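Local coordinates for bifunctional dTDP-4-dehydrorhamnose 3,5-epimerase/dTDP-4-dehydrorhamnose reductase (Arabidopsis thaliana, PDB 4QQR), which catalyses the 3,5-epimerisation of dTDP-4-keto-6-deoxy-glucose and the NADPH-dependent reduction of the product to dTDP-beta-L-rhamnose, at residues F15-K20 / G26-L31; E278-S281 / I287-V290; Y111-I116 / K146-V151. All coordinates share one frame; numbering follows the deposited sequence.

Contact 1 (F15-K20 / G26-L31); sequences FLIYGK and GLLGKL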
ATOM      1  N   PHE A  15     -22.765   7.820  15.265  1.00 45.54           N
ATOM      2  CA  PHE A  15     -21.641   7.828  14.327  1.00 43.08           C
ATOM      3  C   PHE A  15     -20.336   8.225  14.963  1.00 45.84           C
ATOM      4  O   PHE A  15     -20.261   9.227  15.683  1.00 48.31           O
ATOM      5  CB  PHE A  15     -21.902   8.738  13.130  1.00 41.77           C
ATOM      6  CG  PHE A  15     -23.079   8.325  12.288  1.00 40.92           C
ATOM      7  CD1 PHE A  15     -23.688   7.096  12.464  1.00 43.20           C
ATOM      8  CD2 PHE A  15     -23.568   9.171  11.311  1.00 38.21           C
ATOM      9  CE1 PHE A  15     -24.764   6.719  11.684  1.00 43.66           C
ATOM     10  CE2 PHE A  15     -24.642   8.799  10.526  1.00 41.44           C
ATOM     11  CZ  PHE A  15     -25.243   7.574  10.710  1.00 40.11           C
ATOM     12  N   LEU A  16     -19.305   7.425  14.697  1.00 44.54           N
ATOM     13  CA  LEU A  16     -17.944   7.809  15.023  1.00 43.85           C
ATOM     14  C   LEU A  16     -17.346   8.424  13.760  1.00 45.22           C
ATOM     15  O   LEU A  16     -17.372   7.816  12.694  1.00 44.58           O
ATOM     16  CB  LEU A  16     -17.126   6.607  15.508  1.00 42.89           C
ATOM     17  CG  LEU A  16     -15.662   6.868  15.899  1.00 48.13           C
ATOM     18  CD1 LEU A  16     -15.557   7.900  17.022  1.00 46.69           C
ATOM     19  CD2 LEU A  16     -14.947   5.564  16.294  1.00 49.19           C
ATOM     20  N   ILE A  17     -16.847   9.650  13.872  1.00 45.49           N
ATOM     21  CA  ILE A  17     -16.304  10.353  12.718  1.00 45.40           C
ATOM     22  C   ILE A  17     -14.838  10.707  12.941  1.00 46.53           C
ATOM     23  O   ILE A  17     -14.460  11.170  14.013  1.00 48.73           O
ATOM     24  CB  ILE A  17     -17.123  11.622  12.409  1.00 45.72           C
ATOM     25  CG1 ILE A  17     -18.589  11.246  12.140  1.00 43.53           C
ATOM     26  CG2 ILE A  17     -16.523  12.367  11.229  1.00 44.02           C
ATOM     27  CD1 ILE A  17     -19.548  12.436  12.068  1.00 45.93           C
ATOM     28  N   TYR A  18     -14.007  10.469  11.933  1.00 46.69           N
ATOM     29  CA  TYR A  18     -12.602  10.861  12.010  1.00 47.03           C
ATOM     30  C   TYR A  18     -12.299  12.024  11.078  1.00 47.74           C
ATOM     31  O   TYR A  18     -12.719  12.025   9.924  1.00 47.35           O
ATOM     32  CB  TYR A  18     -11.665   9.661  11.781  1.00 46.67           C
ATOM     33  CG  TYR A  18     -11.608   8.769  13.002  1.00 47.26           C
ATOM     34  CD1 TYR A  18     -12.482   7.695  13.142  1.00 46.16           C
ATOM     35  CD2 TYR A  18     -10.723   9.037  14.041  1.00 45.50           C
ATOM     36  CE1 TYR A  18     -12.453   6.891  14.272  1.00 46.29           C
ATOM     37  CE2 TYR A  18     -10.692   8.246  15.179  1.00 51.03           C
ATOM     38  CZ  TYR A  18     -11.556   7.171  15.285  1.00 50.50           C
ATOM     39  OH  TYR A  18     -11.528   6.376  16.406  1.00 51.93           O
ATOM     40  N   GLY A  19     -11.612  13.032  11.610  1.00 53.93           N
ATOM     41  CA  GLY A  19     -11.274  14.234  10.864  1.00 48.57           C
ATOM     42  C   GLY A  19     -12.127  15.464  11.138  1.00 55.46           C
ATOM     43  O   GLY A  19     -12.648  16.057  10.193  1.00 59.80           O
ATOM     44  N   LYS A  20     -12.272  15.876  12.400  1.00 58.02           N
ATOM     45  CA  LYS A  20     -13.000  17.130  12.679  1.00 58.36           C
ATOM     46  C   LYS A  20     -12.246  18.336  12.114  1.00 59.62           C
ATOM     47  O   LYS A  20     -12.843  19.320  11.669  1.00 60.48           O
ATOM     48  CB  LYS A  20     -13.307  17.318  14.177  1.00 58.43           C
ATOM     49  CG  LYS A  20     -12.130  17.678  15.090  1.00 61.13           C
ATOM     50  CD  LYS A  20     -12.603  17.999  16.519  1.00 55.36           C
ATOM     51  CE  LYS A  20     -13.693  19.080  16.508  1.00 65.24           C
ATOM     52  NZ  LYS A  20     -14.192  19.494  17.868  1.00 69.30           N
ATOM     53  N   GLY A  26     -15.776  18.101   9.199  1.00 54.66           N
ATOM     54  CA  GLY A  26     -16.490  19.209   9.801  1.00 49.41           C
ATOM     55  C   GLY A  26     -17.921  19.293   9.309  1.00 48.14           C
ATOM     56  O   GLY A  26     -18.838  19.508  10.105  1.00 51.98           O
ATOM     57  N   LEU A  27     -18.114  19.123   8.003  1.00 46.30           N
ATOM     58  CA  LEU A  27     -19.448  19.206   7.406  1.00 49.52           C
ATOM     59  C   LEU A  27     -20.351  18.092   7.896  1.00 48.68           C
ATOM     60  O   LEU A  27     -21.533  18.319   8.176  1.00 47.24           O
ATOM     61  CB  LEU A  27     -19.375  19.196   5.879  1.00 48.67           C
ATOM     62  CG  LEU A  27     -18.727  20.458   5.297  1.00 53.86           C
ATOM     63  CD1 LEU A  27     -18.697  20.394   3.775  1.00 48.22           C
ATOM     64  CD2 LEU A  27     -19.432  21.735   5.802  1.00 43.47           C
ATOM     65  N   LEU A  28     -19.775  16.895   8.002  1.00 49.02           N
ATOM     66  CA  LEU A  28     -20.483  15.723   8.507  1.00 49.47           C
ATOM     67  C   LEU A  28     -21.092  15.983   9.869  1.00 49.98           C
ATOM     68  O   LEU A  28     -22.280  15.715  10.072  1.00 49.13           O
ATOM     69  CB  LEU A  28     -19.537  14.538   8.632  1.00 48.11           C
ATOM     70  CG  LEU A  28     -19.240  13.787   7.350  1.00 50.06           C
ATOM     71  CD1 LEU A  28     -18.466  12.486   7.676  1.00 49.15           C
ATOM     72  CD2 LEU A  28     -20.552  13.521   6.641  1.00 43.57           C
ATOM     73  N   GLY A  29     -20.261  16.491  10.789  1.00 48.30           N
ATOM     74  CA  GLY A  29     -20.660  16.750  12.162  1.00 47.53           C
ATOM     75  C   GLY A  29     -21.884  17.640  12.197  1.00 51.31           C
ATOM     76  O   GLY A  29     -22.847  17.389  12.941  1.00 49.40           O
ATOM     77  N   LYS A  30     -21.851  18.672  11.359  1.00 50.87           N
ATOM     78  CA  LYS A  30     -22.956  19.611  11.253  1.00 52.79           C
ATOM     79  C   LYS A  30     -24.224  18.949  10.720  1.00 47.39           C
ATOM     80  O   LYS A  30     -25.313  19.286  11.140  1.00 47.04           O
ATOM     81  CB  LYS A  30     -22.549  20.827  10.412  1.00 53.68           C
ATOM     82  CG  LYS A  30     -21.316  21.545  10.984  1.00 59.93           C
ATOM     83  CD  LYS A  30     -21.261  23.025  10.572  1.00 68.89           C
ATOM     84  CE  LYS A  30     -20.231  23.817  11.400  1.00 75.14           C
ATOM     85  NZ  LYS A  30     -18.808  23.502  11.042  1.00 77.22           N
ATOM     86  N   LEU A  31     -24.079  17.981   9.827  1.00 46.40           N
ATOM     87  CA  LEU A  31     -25.246  17.278   9.303  1.00 46.92           C
ATOM     88  C   LEU A  31     -25.916  16.384  10.344  1.00 47.83           C
ATOM     89  O   LEU A  31     -27.143  16.299  10.417  1.00 48.69           O
ATOM     90  CB  LEU A  31     -24.855  16.471   8.077  1.00 46.56           C
ATOM     91  CG  LEU A  31     -24.809  17.316   6.812  1.00 45.97           C
ATOM     92  CD1 LEU A  31     -23.972  16.634   5.750  1.00 50.36           C
ATOM     93  CD2 LEU A  31     -26.221  17.545   6.322  1.00 49.06           C
TER
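Ile-17 and Leu-28 form the apolar part of this contact, between strand 14-18 and helix 23-34. Ile-17 gives up the most surface and meets the helix with two of its carbons. Its CD1 lies 4.0 Å from Leu-28 CB. Its CG2 is 4.1 Å from Leu-28 CD1. The two side chains slant across each other. Ile-17 CG1 stands beside the backbone N (chi1 -59°) and the outer bond is extended (chi2 170°), which carries CD1 up to the helix backbone. There Ile-17 CD1 comes 4.3 Å from Gly-29 N.

Leu-28 has its CG turned opposite the carbonyl carbon, with CD1 directed at the strand. It also packs on Ile-208 of helix 200-212 and lies near Ile-24, an NADPH-binding residue by similarity.

Gly-26 is the third main partner and works through backbone alone. Its N is 3.9 Å from Gly-19 O. Lys-20 O is about as far from Gly-26 N, at 4.0 Å. These are close polar approaches but not bonds. A side chain on Gly-26 would come near the Lys-20 carbonyl. Gly-19 has a positive phi, and a CB there would run into the carbonyl O of Tyr-18. It opens the GxxGxxG turn of the Rossmann dinucleotide-binding fold, the first strand-turn-helix of a beta-alpha-beta unit completed by strand 38-41. Leu-16 and Tyr-18 point to the other side of the sheet, onto helix 49-59.

The chemistry is therefore of two kinds: hydrocarbon at the strand, bare glycine backbone at the turn. It implies that the helix is held near the strand by apolar fit and small residues, consistent with the glycine-rich turn that, in Rossmann folds, lets the dinucleotide come close to the helix start; no NADPH is bound here.

Contact 2 (E278-S281 / I287-V290); sequences ELMS and IKFV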
ATOM      1  N   GLU A 278     -32.766  10.055  -7.146  1.00 45.67           N
ATOM      2  CA  GLU A 278     -32.869  11.483  -6.912  1.00 50.80           C
ATOM      3  C   GLU A 278     -31.547  12.237  -7.158  1.00 51.24           C
ATOM      4  O   GLU A 278     -31.513  13.470  -7.105  1.00 48.73           O
ATOM      5  CB  GLU A 278     -33.303  11.659  -5.466  1.00 53.93           C
ATOM      6  CG  GLU A 278     -33.193  10.297  -4.742  1.00 60.23           C
ATOM      7  CD  GLU A 278     -32.974  10.420  -3.252  1.00 64.55           C
ATOM      8  OE1 GLU A 278     -32.582   9.404  -2.642  1.00 63.42           O
ATOM      9  OE2 GLU A 278     -33.206  11.523  -2.699  1.00 66.70           O
ATOM     10  N   LEU A 279     -30.457  11.510  -7.405  1.00 51.00           N
ATOM     11  CA  LEU A 279     -29.154  12.154  -7.617  1.00 48.21           C
ATOM     12  C   LEU A 279     -29.156  13.024  -8.874  1.00 46.70           C
ATOM     13  O   LEU A 279     -29.457  12.542  -9.963  1.00 46.40           O
ATOM     14  CB  LEU A 279     -28.036  11.124  -7.698  1.00 43.86           C
ATOM     15  CG  LEU A 279     -26.598  11.603  -7.909  1.00 41.70           C
ATOM     16  CD1 LEU A 279     -26.155  12.489  -6.779  1.00 43.33           C
ATOM     17  CD2 LEU A 279     -25.676  10.418  -8.009  1.00 37.10           C
ATOM     18  N   MET A 280     -28.810  14.301  -8.712  1.00 43.24           N
ATOM     19  CA  MET A 280     -28.826  15.248  -9.822  1.00 45.78           C
ATOM     20  C   MET A 280     -27.473  15.371 -10.520  1.00 46.72           C
ATOM     21  O   MET A 280     -26.426  15.077  -9.931  1.00 44.06           O
ATOM     22  CB  MET A 280     -29.238  16.618  -9.317  1.00 47.71           C
ATOM     23  CG  MET A 280     -30.413  16.592  -8.374  1.00 49.66           C
ATOM     24  SD  MET A 280     -30.707  18.252  -7.748  1.00 60.31           S
ATOM     25  CE  MET A 280     -30.788  19.170  -9.288  1.00 48.05           C
ATOM     26  N   SER A 281     -27.496  15.820 -11.773  1.00 41.15           N
ATOM     27  CA  SER A 281     -26.252  16.049 -12.500  1.00 43.03           C
ATOM     28  C   SER A 281     -25.584  17.342 -12.051  1.00 42.55           C
ATOM     29  O   SER A 281     -26.223  18.186 -11.416  1.00 38.17           O
ATOM     30  CB  SER A 281     -26.494  16.069 -14.003  1.00 44.70           C
ATOM     31  OG  SER A 281     -26.784  14.766 -14.456  1.00 44.38           O
ATOM     32  N   ILE A 287     -26.489  24.549  -9.950  1.00 40.67           N
ATOM     33  CA  ILE A 287     -27.502  25.606  -9.907  1.00 46.69           C
ATOM     34  C   ILE A 287     -28.289  25.606  -8.600  1.00 47.19           C
ATOM     35  O   ILE A 287     -28.413  26.633  -7.932  1.00 47.37           O
ATOM     36  CB  ILE A 287     -28.518  25.517 -11.091  1.00 46.90           C
ATOM     37  CG1 ILE A 287     -27.856  25.907 -12.417  1.00 46.47           C
ATOM     38  CG2 ILE A 287     -29.722  26.400 -10.827  1.00 42.78           C
ATOM     39  CD1 ILE A 287     -26.967  27.138 -12.315  1.00 48.90           C
ATOM     40  N   LYS A 288     -28.807  24.437  -8.242  1.00 44.53           N
ATOM     41  CA  LYS A 288     -29.739  24.311  -7.138  1.00 45.46           C
ATOM     42  C   LYS A 288     -29.075  24.415  -5.766  1.00 47.59           C
ATOM     43  O   LYS A 288     -29.650  24.989  -4.836  1.00 50.92           O
ATOM     44  CB  LYS A 288     -30.508  22.994  -7.255  1.00 48.29           C
ATOM     45  CG  LYS A 288     -31.196  22.581  -5.974  1.00 48.96           C
ATOM     46  CD  LYS A 288     -31.860  21.226  -6.096  1.00 55.12           C
ATOM     47  CE  LYS A 288     -32.746  20.963  -4.881  1.00 61.26           C
ATOM     48  NZ  LYS A 288     -33.707  22.102  -4.660  1.00 64.22           N
ATOM     49  N   PHE A 289     -27.869  23.877  -5.636  1.00 45.45           N
ATOM     50  CA  PHE A 289     -27.242  23.787  -4.320  1.00 46.83           C
ATOM     51  C   PHE A 289     -26.215  24.862  -4.081  1.00 48.32           C
ATOM     52  O   PHE A 289     -25.940  25.216  -2.928  1.00 51.03           O
ATOM     53  CB  PHE A 289     -26.577  22.426  -4.113  1.00 44.51           C
ATOM     54  CG  PHE A 289     -27.543  21.296  -3.971  1.00 45.58           C
ATOM     55  CD1 PHE A 289     -28.114  21.014  -2.737  1.00 43.79           C
ATOM     56  CD2 PHE A 289     -27.884  20.518  -5.067  1.00 42.13           C
ATOM     57  CE1 PHE A 289     -29.003  19.973  -2.604  1.00 45.75           C
ATOM     58  CE2 PHE A 289     -28.770  19.475  -4.941  1.00 44.75           C
ATOM     59  CZ  PHE A 289     -29.332  19.195  -3.716  1.00 45.90           C
ATOM     60  N   VAL A 290     -25.630  25.368  -5.161  1.00 47.22           N
ATOM     61  CA  VAL A 290     -24.491  26.265  -5.013  1.00 49.76           C
ATOM     62  C   VAL A 290     -24.805  27.696  -5.428  1.00 50.19           C
ATOM     63  O   VAL A 290     -24.696  28.611  -4.616  1.00 52.83           O
ATOM     64  CB  VAL A 290     -23.236  25.726  -5.737  1.00 46.21           C
ATOM     65  CG1 VAL A 290     -22.077  26.688  -5.572  1.00 44.58           C
ATOM     66  CG2 VAL A 290     -22.873  24.349  -5.187  1.00 46.70           C
TER
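Met-280 touches Lys-288 and Phe-289 with the end of its side chain, and it is the residue of 278-281 that makes the contact. Just before it, Leu-279 is turned to the core, where it packs on Leu-203 and Ile-206 of helix 200-212.

Met-280 then points to helix 282-291. Its SD comes to the edge of the Phe-289 ring, near the ring plane, 3.6 Å from Phe-289 CE2. The sulfur is 4.9 Å from the Phe-289 ring centroid and 75° off the ring normal. This is a Met-aromatic contact of the edge type. The same Met-280 SD also lies 3.6 Å from Lys-288 CD. The Met-280 chain bends at its last torsion (chi3 52°), which brings CE to 3.9 Å from Lys-288 CD. The two chains cross at about a right angle. Lys-288 in turn lays its CG over one face of the Phe-289 ring, toward the rim. The sulfur is thus met by a ring edge and by the aliphatic part of a lysine.

Ser-281 follows at the N-cap position of the helix. Its N bonds to Glu-284 OE2, while its side chain makes no capping bond.

The contact lies at the surface and folds the lead-in of helix 282-291 back on that helix. Met-280 N bonds to Glu-202 of helix 200-212, Phe-289 touches the same glutamate, and Ile-287 packs on helix 229-239.

Contact 3 (Y111-I116 / K146-V151); sequences YATGCI and KTKAMV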
ATOM      1  N   TYR A 111     -14.144   8.129   2.830  1.00 37.34           N
ATOM      2  CA  TYR A 111     -14.046   9.191   1.846  1.00 31.92           C
ATOM      3  C   TYR A 111     -12.671   9.163   1.197  1.00 39.06           C
ATOM      4  O   TYR A 111     -11.650   9.176   1.873  1.00 42.18           O
ATOM      5  CB  TYR A 111     -14.307  10.540   2.522  1.00 32.68           C
ATOM      6  CG  TYR A 111     -15.714  10.627   3.066  1.00 37.88           C
ATOM      7  CD1 TYR A 111     -16.794  10.922   2.230  1.00 35.24           C
ATOM      8  CD2 TYR A 111     -15.980  10.345   4.395  1.00 37.64           C
ATOM      9  CE1 TYR A 111     -18.075  10.970   2.716  1.00 35.89           C
ATOM     10  CE2 TYR A 111     -17.265  10.388   4.889  1.00 37.04           C
ATOM     11  CZ  TYR A 111     -18.306  10.703   4.049  1.00 39.47           C
ATOM     12  OH  TYR A 111     -19.581  10.753   4.554  1.00 41.06           O
ATOM     13  N   ALA A 112     -12.640   9.103  -0.126  1.00 43.13           N
ATOM     14  CA  ALA A 112     -11.382   8.919  -0.841  1.00 44.75           C
ATOM     15  C   ALA A 112     -11.463   9.662  -2.162  1.00 43.21           C
ATOM     16  O   ALA A 112     -12.302  10.544  -2.314  1.00 39.52           O
ATOM     17  CB  ALA A 112     -11.082   7.426  -1.055  1.00 39.78           C
ATOM     18  N   THR A 113     -10.619   9.286  -3.121  1.00 44.18           N
ATOM     19  CA  THR A 113     -10.414  10.111  -4.308  1.00 43.51           C
ATOM     20  C   THR A 113     -10.698   9.421  -5.637  1.00 44.08           C
ATOM     21  O   THR A 113     -10.445   8.226  -5.804  1.00 41.10           O
ATOM     22  CB  THR A 113      -8.976  10.655  -4.354  1.00 44.38           C
ATOM     23  OG1 THR A 113      -8.851  11.557  -5.460  1.00 47.37           O
ATOM     24  CG2 THR A 113      -7.960   9.508  -4.488  1.00 39.34           C
ATOM     25  N   GLY A 114     -11.212  10.193  -6.589  1.00 40.08           N
ATOM     26  CA  GLY A 114     -11.433   9.672  -7.921  1.00 38.74           C
ATOM     27  C   GLY A 114     -10.344  10.163  -8.841  1.00 40.38           C
ATOM     28  O   GLY A 114     -10.279   9.784 -10.014  1.00 38.99           O
ATOM     29  N   CYS A 115      -9.483  11.019  -8.297  1.00 40.33           N
ATOM     30  CA  CYS A 115      -8.394  11.608  -9.063  1.00 41.41           C
ATOM     31  C   CYS A 115      -7.249  10.642  -9.269  1.00 42.64           C
ATOM     32  O   CYS A 115      -6.090  11.035  -9.264  1.00 47.98           O
ATOM     33  CB  CYS A 115      -7.869  12.851  -8.371  1.00 41.25           C
ATOM     34  SG  CYS A 115      -9.023  14.217  -8.478  1.00 48.71           S
ATOM     35  N   ILE A 116      -7.582   9.378  -9.457  1.00 38.90           N
ATOM     36  CA  ILE A 116      -6.592   8.363  -9.731  1.00 46.02           C
ATOM     37  C   ILE A 116      -6.855   7.738 -11.111  1.00 44.99           C
ATOM     38  O   ILE A 116      -6.330   6.684 -11.471  1.00 46.44           O
ATOM     39  CB  ILE A 116      -6.636   7.308  -8.645  1.00 44.03           C
ATOM     40  CG1 ILE A 116      -8.068   6.805  -8.478  1.00 41.36           C
ATOM     41  CG2 ILE A 116      -6.116   7.897  -7.359  1.00 46.12           C
ATOM     42  CD1 ILE A 116      -8.159   5.530  -7.668  1.00 46.84           C
ATOM     43  N   LYS A 146      -0.468   7.186  -6.780  1.00 51.85           N
ATOM     44  CA  LYS A 146      -0.136   5.778  -6.677  1.00 52.17           C
ATOM     45  C   LYS A 146      -0.561   5.280  -5.296  1.00 48.60           C
ATOM     46  O   LYS A 146      -1.120   4.190  -5.156  1.00 46.46           O
ATOM     47  CB  LYS A 146       1.362   5.581  -6.903  1.00 52.99           C
ATOM     48  CG  LYS A 146       1.742   4.225  -7.478  1.00 53.13           C
ATOM     49  CD  LYS A 146       3.257   4.119  -7.685  1.00 58.65           C
ATOM     50  CE  LYS A 146       3.842   5.440  -8.209  1.00 57.53           C
ATOM     51  NZ  LYS A 146       4.604   5.260  -9.469  1.00 52.17           N
ATOM     52  N   THR A 147      -0.326   6.111  -4.285  1.00 47.40           N
ATOM     53  CA  THR A 147      -0.611   5.739  -2.905  1.00 45.55           C
ATOM     54  C   THR A 147      -2.106   5.536  -2.643  1.00 45.81           C
ATOM     55  O   THR A 147      -2.512   4.521  -2.046  1.00 41.68           O
ATOM     56  CB  THR A 147      -0.020   6.757  -1.920  1.00 43.29           C
ATOM     57  OG1 THR A 147       1.398   6.838  -2.121  1.00 48.48           O
ATOM     58  CG2 THR A 147      -0.285   6.338  -0.499  1.00 43.00           C
ATOM     59  N   LYS A 148      -2.926   6.483  -3.089  1.00 45.27           N
ATOM     60  CA  LYS A 148      -4.365   6.361  -2.882  1.00 42.75           C
ATOM     61  C   LYS A 148      -4.920   5.154  -3.643  1.00 42.74           C
ATOM     62  O   LYS A 148      -5.775   4.436  -3.127  1.00 40.30           O
ATOM     63  CB  LYS A 148      -5.080   7.649  -3.266  1.00 42.48           C
ATOM     64  CG  LYS A 148      -4.693   8.828  -2.395  1.00 50.86           C
ATOM     65  CD  LYS A 148      -4.958   8.584  -0.900  1.00 50.17           C
ATOM     66  CE  LYS A 148      -6.440   8.769  -0.548  1.00 50.16           C
ATOM     67  NZ  LYS A 148      -6.671   8.887   0.927  1.00 52.06           N
ATOM     68  N   ALA A 149      -4.412   4.914  -4.849  1.00 38.60           N
ATOM     69  CA  ALA A 149      -4.765   3.692  -5.570  1.00 43.64           C
ATOM     70  C   ALA A 149      -4.447   2.415  -4.766  1.00 43.00           C
ATOM     71  O   ALA A 149      -5.312   1.546  -4.637  1.00 41.90           O
ATOM     72  CB  ALA A 149      -4.107   3.643  -6.940  1.00 41.50           C
ATOM     73  N   MET A 150      -3.218   2.312  -4.244  1.00 40.64           N
ATOM     74  CA  MET A 150      -2.801   1.204  -3.367  1.00 42.36           C
ATOM     75  C   MET A 150      -3.780   0.922  -2.229  1.00 44.44           C
ATOM     76  O   MET A 150      -4.265  -0.210  -2.083  1.00 42.97           O
ATOM     77  CB  MET A 150      -1.415   1.456  -2.757  1.00 43.59           C
ATOM     78  CG  MET A 150      -0.284   1.588  -3.770  1.00 47.04           C
ATOM     79  SD  MET A 150       1.345   1.658  -2.999  1.00 51.24           S
ATOM     80  CE  MET A 150       2.414   1.366  -4.413  1.00 45.83           C
ATOM     81  N   VAL A 151      -4.063   1.950  -1.425  1.00 45.82           N
ATOM     82  CA  VAL A 151      -5.019   1.820  -0.320  1.00 44.17           C
ATOM     83  C   VAL A 151      -6.375   1.392  -0.835  1.00 42.90           C
ATOM     84  O   VAL A 151      -6.974   0.463  -0.283  1.00 45.04           O
ATOM     85  CB  VAL A 151      -5.175   3.118   0.515  1.00 43.29           C
ATOM     86  CG1 VAL A 151      -6.302   2.969   1.525  1.00 37.02           C
ATOM     87  CG2 VAL A 151      -3.872   3.443   1.219  1.00 44.56           C
TER
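Thr-113 rests its CG2 methyl on the first carbons of Lys-148, 3.6 Å from Lys-148 CB. Lys-148 CG is 3.9 Å from the same Thr-113 CG2. The methyl takes this place because OG1 occupies the position opposite the backbone N (chi1 -175°). There Thr-113 OG1 accepts from Cys-115 N at 3.0 Å, with an angle of 152° at the hydrogen, making an ST turn. With an alanine here, Cys-115 N would probably lose its acceptor in the turn and Lys-148 CB the methyl that covers it.

Lys-148 bends at its second and third torsions, and its chain runs back beside the strand toward the level of Tyr-111, an NADPH-binding residue by similarity. It is the lysine of the YxxxK sequence of short-chain dehydrogenases/reductases. Ile-116 adds its CG2, 4.2 Å from Lys-148 CB, and reaches the helix backbone at Ala-149 N.

The side chain of Thr-113 is about 5 Å from a bound zinc ion. The contact joins the end of strand 107-113, between strands 63-66 and 161-166, to helix 143-155. Helix 80-103 packs beside it through Val-91, and Thr-147 and Met-150 meet Leu-154 of the second subunit.

From the N terminus, contact 1 comes first and closes the short glycine-rich turn between strand 14-18 and helix 23-34. Contact 3 follows and closes a longer excursion of 29 residues between strand 107-113 and helix 143-155. Contact 2 is last and closes only the first turn or so of helix 282-291. The three run in series; none nests in or crosses another. Contacts 1 and 3 serve the same parallel sheet from opposite faces. They touch where Leu-28 CD2 lies 3.6 Å from Tyr-111 OH. Contact 2 stands apart from both, about 10 Å from contact 1 at the nearest atoms. Helix 200-212 has neighbours in all three.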